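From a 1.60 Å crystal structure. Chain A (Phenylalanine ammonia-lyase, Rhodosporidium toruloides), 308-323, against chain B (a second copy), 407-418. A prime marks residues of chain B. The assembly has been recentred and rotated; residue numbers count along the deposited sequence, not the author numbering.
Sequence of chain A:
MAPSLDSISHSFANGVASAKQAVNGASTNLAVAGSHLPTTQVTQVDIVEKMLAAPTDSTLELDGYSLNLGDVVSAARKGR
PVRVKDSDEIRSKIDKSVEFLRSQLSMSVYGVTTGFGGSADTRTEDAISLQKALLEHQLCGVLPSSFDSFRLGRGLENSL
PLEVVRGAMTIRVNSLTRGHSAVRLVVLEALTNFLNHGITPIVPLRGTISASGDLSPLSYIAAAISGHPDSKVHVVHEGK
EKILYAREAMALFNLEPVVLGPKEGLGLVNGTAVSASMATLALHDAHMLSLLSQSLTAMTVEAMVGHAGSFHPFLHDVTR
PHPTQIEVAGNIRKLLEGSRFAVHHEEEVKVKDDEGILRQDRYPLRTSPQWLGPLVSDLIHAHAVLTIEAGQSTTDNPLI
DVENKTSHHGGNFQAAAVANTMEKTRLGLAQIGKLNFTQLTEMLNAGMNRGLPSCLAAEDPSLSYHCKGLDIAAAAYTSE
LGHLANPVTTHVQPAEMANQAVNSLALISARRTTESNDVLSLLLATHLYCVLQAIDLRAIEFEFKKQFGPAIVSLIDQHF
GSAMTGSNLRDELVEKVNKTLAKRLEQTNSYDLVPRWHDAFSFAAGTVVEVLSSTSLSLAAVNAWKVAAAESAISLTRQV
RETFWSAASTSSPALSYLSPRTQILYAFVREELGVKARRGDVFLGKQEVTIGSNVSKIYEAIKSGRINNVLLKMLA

Chain A, residues 308-323: AGSFHPFLHDVTRPHP
Chain B, residues 407-418: SHHGGNFQAAAV

Chain A opens with a 3-10 segment, 308-311, and turns through His312 and Pro313 into a short helix around 314-318 that contains a wider pi-type turn. A loop follows, with Thr319 at phi/psi -96/-29, Arg320 at -145/73 and Pro321 at -81/48. Chain B leaves a strand at His408′, passes a type I turn from Gly411′ to Gln414′, and enters a helix at Ala416′. The two run in the same direction: CA atoms of Ser310 and Gly410′ lie 5.0 Å apart, Arg320 and Asn412′ 6.9 Å, His322 and Ala417′ 8.5 Å. The contact buries 625 Å², both sides summed. His408′, Asn412′ and Arg320 are the most covered.

Three direct hydrogen bonds cross. Asn412′ (chi1 m, chi2 -28°) points toward chain A. Its amide suits the place: one ND2 donates to Leu315 O at 3.1 Å and weakly to Thr319 OG1 at 3.0 Å. Thr319 is p, and its OG1 donates to Phe314 O at 2.8 Å. Arg320 is t at chi1 to chi3, with chi4 -128°. This extended chain carries NH2 to Gln414′ O, 3.2 Å, near the guanidinium plane, while Asn412′ O lies over one face.

Waters add bridges. Water 1 joins Gly309 O (2.7 Å) to His408′ ND1 (2.8 Å). Water 2 joins Ser310 OG (2.8 Å) to His409′ O (2.7 Å). Water 3 donates to Gln414′ O (3.1 Å) and accepts from Ala417′ N (2.9 Å) and, weakly, from Arg320 NH1 (3.1 Å).

Packing centres on His408′ (m, chi2 -92°), whose NE2 is buried without a partner. Phe314 (t, chi2 77°) places CB over the His408′ ring, 4.0 Å from the centroid. The His312 (t, chi2 -72°) and His408′ rings meet obliquely, centroids 4.5 Å apart. His312 ND1 accepts from Phe314 N at 2.9 Å, a capping bond. Leu315 (m, t) sets CD2 3.4 Å from His408′ CB. Gly410′ leaves room for Leu315: a CB there would clash with Leu315 CD2, at 2.9 Å. Small Ala417′ puts CB over the His322 ring (m, chi2 -69°), 4.2 Å from its centroid.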

# COMPACT_ATOMS: atom_id res chain seq x y z
N ALA A 308 -17.29 9.79 -31.56
CA ALA A 308 -18.47 9.85 -30.69
C ALA A 308 -19.11 8.46 -30.55
O ALA A 308 -19.89 8.24 -29.62
CB ALA A 308 -19.48 10.86 -31.25
N GLY A 309 -18.78 7.55 -31.48
CA GLY A 309 -19.40 6.24 -31.55
C GLY A 309 -19.17 5.36 -30.34
O GLY A 309 -19.94 4.40 -30.06
N SER A 310 -18.13 5.67 -29.58
CA SER A 310 -17.80 4.85 -28.37
C SER A 310 -18.91 4.96 -27.34
O SER A 310 -19.00 4.11 -26.45
CB SER A 310 -16.49 5.31 -27.69
OG SER A 310 -15.39 5.39 -28.59
N PHE A 311 -19.77 6.01 -27.46
CA PHE A 311 -20.79 6.32 -26.46
C PHE A 311 -22.19 6.00 -26.92
O PHE A 311 -23.16 6.29 -26.24
CB PHE A 311 -20.63 7.77 -26.00
CG PHE A 311 -19.19 8.13 -25.70
CD1 PHE A 311 -18.56 7.69 -24.55
CD2 PHE A 311 -18.40 8.74 -26.66
CE1 PHE A 311 -17.20 7.93 -24.34
CE2 PHE A 311 -17.04 8.96 -26.43
CZ PHE A 311 -16.46 8.55 -25.25
N HIS A 312 -22.31 5.35 -28.08
CA HIS A 312 -23.61 4.93 -28.57
C HIS A 312 -24.30 3.96 -27.64
O HIS A 312 -23.66 3.06 -27.09
CB HIS A 312 -23.42 4.28 -29.93
CG HIS A 312 -24.68 4.04 -30.67
ND1 HIS A 312 -25.58 3.06 -30.29
CD2 HIS A 312 -25.20 4.62 -31.77
CE1 HIS A 312 -26.61 3.07 -31.12
NE2 HIS A 312 -26.40 4.00 -32.03
N PRO A 313 -25.62 4.15 -27.41
CA PRO A 313 -26.26 3.29 -26.44
C PRO A 313 -26.23 1.77 -26.71
O PRO A 313 -26.38 1.01 -25.75
CB PRO A 313 -27.72 3.80 -26.39
CG PRO A 313 -27.90 4.60 -27.57
CD PRO A 313 -26.57 5.13 -27.98
N PHE A 314 -26.03 1.35 -27.95
CA PHE A 314 -25.92 -0.08 -28.23
C PHE A 314 -24.76 -0.67 -27.41
O PHE A 314 -24.85 -1.80 -26.95
CB PHE A 314 -25.72 -0.38 -29.71
CG PHE A 314 -25.64 -1.83 -30.00
CD1 PHE A 314 -26.78 -2.61 -30.03
CD2 PHE A 314 -24.42 -2.44 -30.21
CE1 PHE A 314 -26.69 -3.98 -30.30
CE2 PHE A 314 -24.34 -3.76 -30.47
CZ PHE A 314 -25.43 -4.53 -30.50
N LEU A 315 -23.73 0.14 -27.21
CA LEU A 315 -22.49 -0.31 -26.59
C LEU A 315 -22.59 -0.31 -25.07
O LEU A 315 -21.63 -0.64 -24.38
CB LEU A 315 -21.35 0.60 -27.05
CG LEU A 315 -20.87 0.28 -28.48
CD1 LEU A 315 -19.81 1.30 -28.82
CD2 LEU A 315 -20.33 -1.16 -28.72
N HIS A 316 -23.74 0.08 -24.53
CA HIS A 316 -23.87 0.21 -23.09
C HIS A 316 -25.22 -0.33 -22.69
O HIS A 316 -25.36 -1.47 -22.15
CB HIS A 316 -23.64 1.67 -22.65
CG HIS A 316 -22.35 2.23 -23.16
ND1 HIS A 316 -21.15 2.02 -22.53
CD2 HIS A 316 -22.07 2.89 -24.31
CE1 HIS A 316 -20.18 2.54 -23.25
NE2 HIS A 316 -20.70 3.05 -24.36
N ASP A 317 -26.26 0.46 -22.95
CA ASP A 317 -27.61 0.08 -22.58
C ASP A 317 -28.01 -1.30 -23.07
O ASP A 317 -28.65 -2.06 -22.37
CB ASP A 317 -28.61 1.06 -23.20
CG ASP A 317 -28.34 2.50 -22.84
OD1 ASP A 317 -27.18 2.97 -22.99
OD2 ASP A 317 -29.32 3.16 -22.46
N VAL A 318 -27.65 -1.63 -24.31
CA VAL A 318 -28.10 -2.87 -24.90
C VAL A 318 -27.14 -4.00 -24.52
O VAL A 318 -27.56 -5.05 -24.09
CB VAL A 318 -28.20 -2.76 -26.44
CG1 VAL A 318 -28.58 -4.05 -27.05
CG2 VAL A 318 -29.19 -1.68 -26.85
N THR A 319 -25.84 -3.76 -24.65
CA THR A 319 -24.90 -4.90 -24.58
C THR A 319 -24.25 -5.20 -23.21
O THR A 319 -23.94 -6.35 -22.93
CB THR A 319 -23.80 -4.74 -25.61
OG1 THR A 319 -23.19 -3.46 -25.46
CG2 THR A 319 -24.31 -4.89 -27.06
N ARG A 320 -24.07 -4.18 -22.38
CA ARG A 320 -23.45 -4.29 -21.07
C ARG A 320 -24.08 -3.32 -20.06
O ARG A 320 -23.51 -2.28 -19.72
CB ARG A 320 -21.96 -4.12 -21.19
CG ARG A 320 -21.22 -4.32 -19.86
CD ARG A 320 -19.78 -4.40 -20.10
NE ARG A 320 -18.91 -4.81 -19.00
CZ ARG A 320 -17.85 -4.11 -18.63
NH1 ARG A 320 -17.65 -2.88 -19.08
NH2 ARG A 320 -17.00 -4.62 -17.74
N PRO A 321 -25.30 -3.64 -19.63
CA PRO A 321 -26.15 -2.64 -18.96
C PRO A 321 -25.88 -2.41 -17.49
O PRO A 321 -26.82 -2.37 -16.65
CB PRO A 321 -27.55 -3.19 -19.17
CG PRO A 321 -27.38 -4.68 -19.15
CD PRO A 321 -26.03 -4.91 -19.86
N HIS A 322 -24.62 -2.23 -17.14
CA HIS A 322 -24.30 -1.68 -15.80
C HIS A 322 -24.93 -0.28 -15.72
O HIS A 322 -24.59 0.56 -16.55
CB HIS A 322 -22.81 -1.59 -15.60
CG HIS A 322 -22.16 -2.93 -15.45
ND1 HIS A 322 -22.36 -3.73 -14.35
CD2 HIS A 322 -21.29 -3.58 -16.25
CE1 HIS A 322 -21.64 -4.83 -14.49
NE2 HIS A 322 -20.97 -4.76 -15.63
N PRO A 323 -25.84 -0.03 -14.75
CA PRO A 323 -26.54 1.27 -14.74
C PRO A 323 -25.64 2.48 -14.81
O PRO A 323 -25.96 3.45 -15.55
CB PRO A 323 -27.31 1.23 -13.42
CG PRO A 323 -27.63 -0.24 -13.24
CD PRO A 323 -26.38 -0.93 -13.70
N SER B 407 -21.97 -2.26 -37.03
CA SER B 407 -20.95 -2.82 -36.16
C SER B 407 -20.36 -1.66 -35.34
O SER B 407 -19.98 -0.63 -35.89
CB SER B 407 -19.92 -3.51 -37.04
OG SER B 407 -18.75 -3.79 -36.32
N HIS B 408 -20.29 -1.83 -34.02
CA HIS B 408 -19.93 -0.75 -33.12
C HIS B 408 -18.61 -1.05 -32.44
O HIS B 408 -18.36 -2.17 -32.01
CB HIS B 408 -21.01 -0.60 -32.03
CG HIS B 408 -22.34 -0.16 -32.53
ND1 HIS B 408 -22.71 1.17 -32.58
CD2 HIS B 408 -23.43 -0.86 -32.96
CE1 HIS B 408 -23.94 1.28 -33.05
NE2 HIS B 408 -24.40 0.06 -33.29
N HIS B 409 -17.77 -0.02 -32.32
CA HIS B 409 -16.45 -0.17 -31.74
C HIS B 409 -16.46 0.44 -30.35
O HIS B 409 -16.59 1.64 -30.21
CB HIS B 409 -15.42 0.47 -32.66
CG HIS B 409 -15.37 -0.20 -33.99
ND1 HIS B 409 -14.57 -1.28 -34.24
CD2 HIS B 409 -16.10 0.01 -35.12
CE1 HIS B 409 -14.77 -1.70 -35.48
NE2 HIS B 409 -15.69 -0.94 -36.03
N GLY B 410 -16.40 -0.41 -29.32
CA GLY B 410 -16.54 0.03 -27.94
C GLY B 410 -15.48 -0.55 -27.04
O GLY B 410 -14.39 -0.87 -27.50
N GLY B 411 -15.83 -0.69 -25.76
CA GLY B 411 -14.86 -0.98 -24.72
C GLY B 411 -15.37 -1.95 -23.69
O GLY B 411 -14.89 -1.95 -22.54
N ASN B 412 -16.32 -2.80 -24.05
CA ASN B 412 -16.91 -3.68 -23.03
C ASN B 412 -16.02 -4.81 -22.46
O ASN B 412 -16.39 -5.54 -21.55
CB ASN B 412 -18.26 -4.25 -23.49
CG ASN B 412 -19.35 -3.22 -23.50
OD1 ASN B 412 -19.34 -2.25 -22.73
ND2 ASN B 412 -20.36 -3.45 -24.35
N PHE B 413 -14.85 -4.95 -23.03
CA PHE B 413 -13.85 -5.84 -22.50
C PHE B 413 -13.04 -5.24 -21.33
O PHE B 413 -12.19 -5.92 -20.78
CB PHE B 413 -12.91 -6.21 -23.64
CG PHE B 413 -12.44 -5.00 -24.43
CD1 PHE B 413 -11.55 -4.07 -23.90
CD2 PHE B 413 -12.96 -4.74 -25.67
CE1 PHE B 413 -11.15 -2.97 -24.61
CE2 PHE B 413 -12.57 -3.63 -26.37
CZ PHE B 413 -11.67 -2.75 -25.84
N GLN B 414 -13.25 -3.95 -21.02
CA GLN B 414 -12.51 -3.29 -19.96
C GLN B 414 -13.15 -3.70 -18.63
O GLN B 414 -14.18 -3.13 -18.23
CB GLN B 414 -12.57 -1.78 -20.18
CG GLN B 414 -11.84 -0.93 -19.18
CD GLN B 414 -10.34 -1.09 -19.29
OE1 GLN B 414 -9.76 -1.99 -18.69
NE2 GLN B 414 -9.70 -0.20 -20.04
N ALA B 415 -12.47 -4.59 -17.94
CA ALA B 415 -13.10 -5.32 -16.81
C ALA B 415 -13.03 -4.51 -15.49
O ALA B 415 -12.81 -5.12 -14.43
CB ALA B 415 -12.51 -6.71 -16.61
N ALA B 416 -13.20 -3.19 -15.55
CA ALA B 416 -13.14 -2.33 -14.36
C ALA B 416 -14.25 -2.67 -13.39
O ALA B 416 -14.05 -2.70 -12.18
CB ALA B 416 -13.14 -0.89 -14.73
N ALA B 417 -15.40 -3.06 -13.89
CA ALA B 417 -16.52 -3.42 -12.98
C ALA B 417 -16.07 -4.62 -12.13
O ALA B 417 -16.30 -4.63 -10.91
CB ALA B 417 -17.72 -3.77 -13.76
N VAL B 418 -15.34 -5.56 -12.75
CA VAL B 418 -14.89 -6.78 -12.03
C VAL B 418 -13.79 -6.41 -11.04
O VAL B 418 -13.81 -6.86 -9.88
CB VAL B 418 -14.36 -7.89 -12.97
CG1 VAL B 418 -13.88 -9.07 -12.16
CG2 VAL B 418 -15.42 -8.28 -13.99
O HOH W 1 -20.93 3.25 -32.29
O HOH W 2 -15.43 3.96 -30.95
O HOH W 3 -16.39 -1.88 -16.40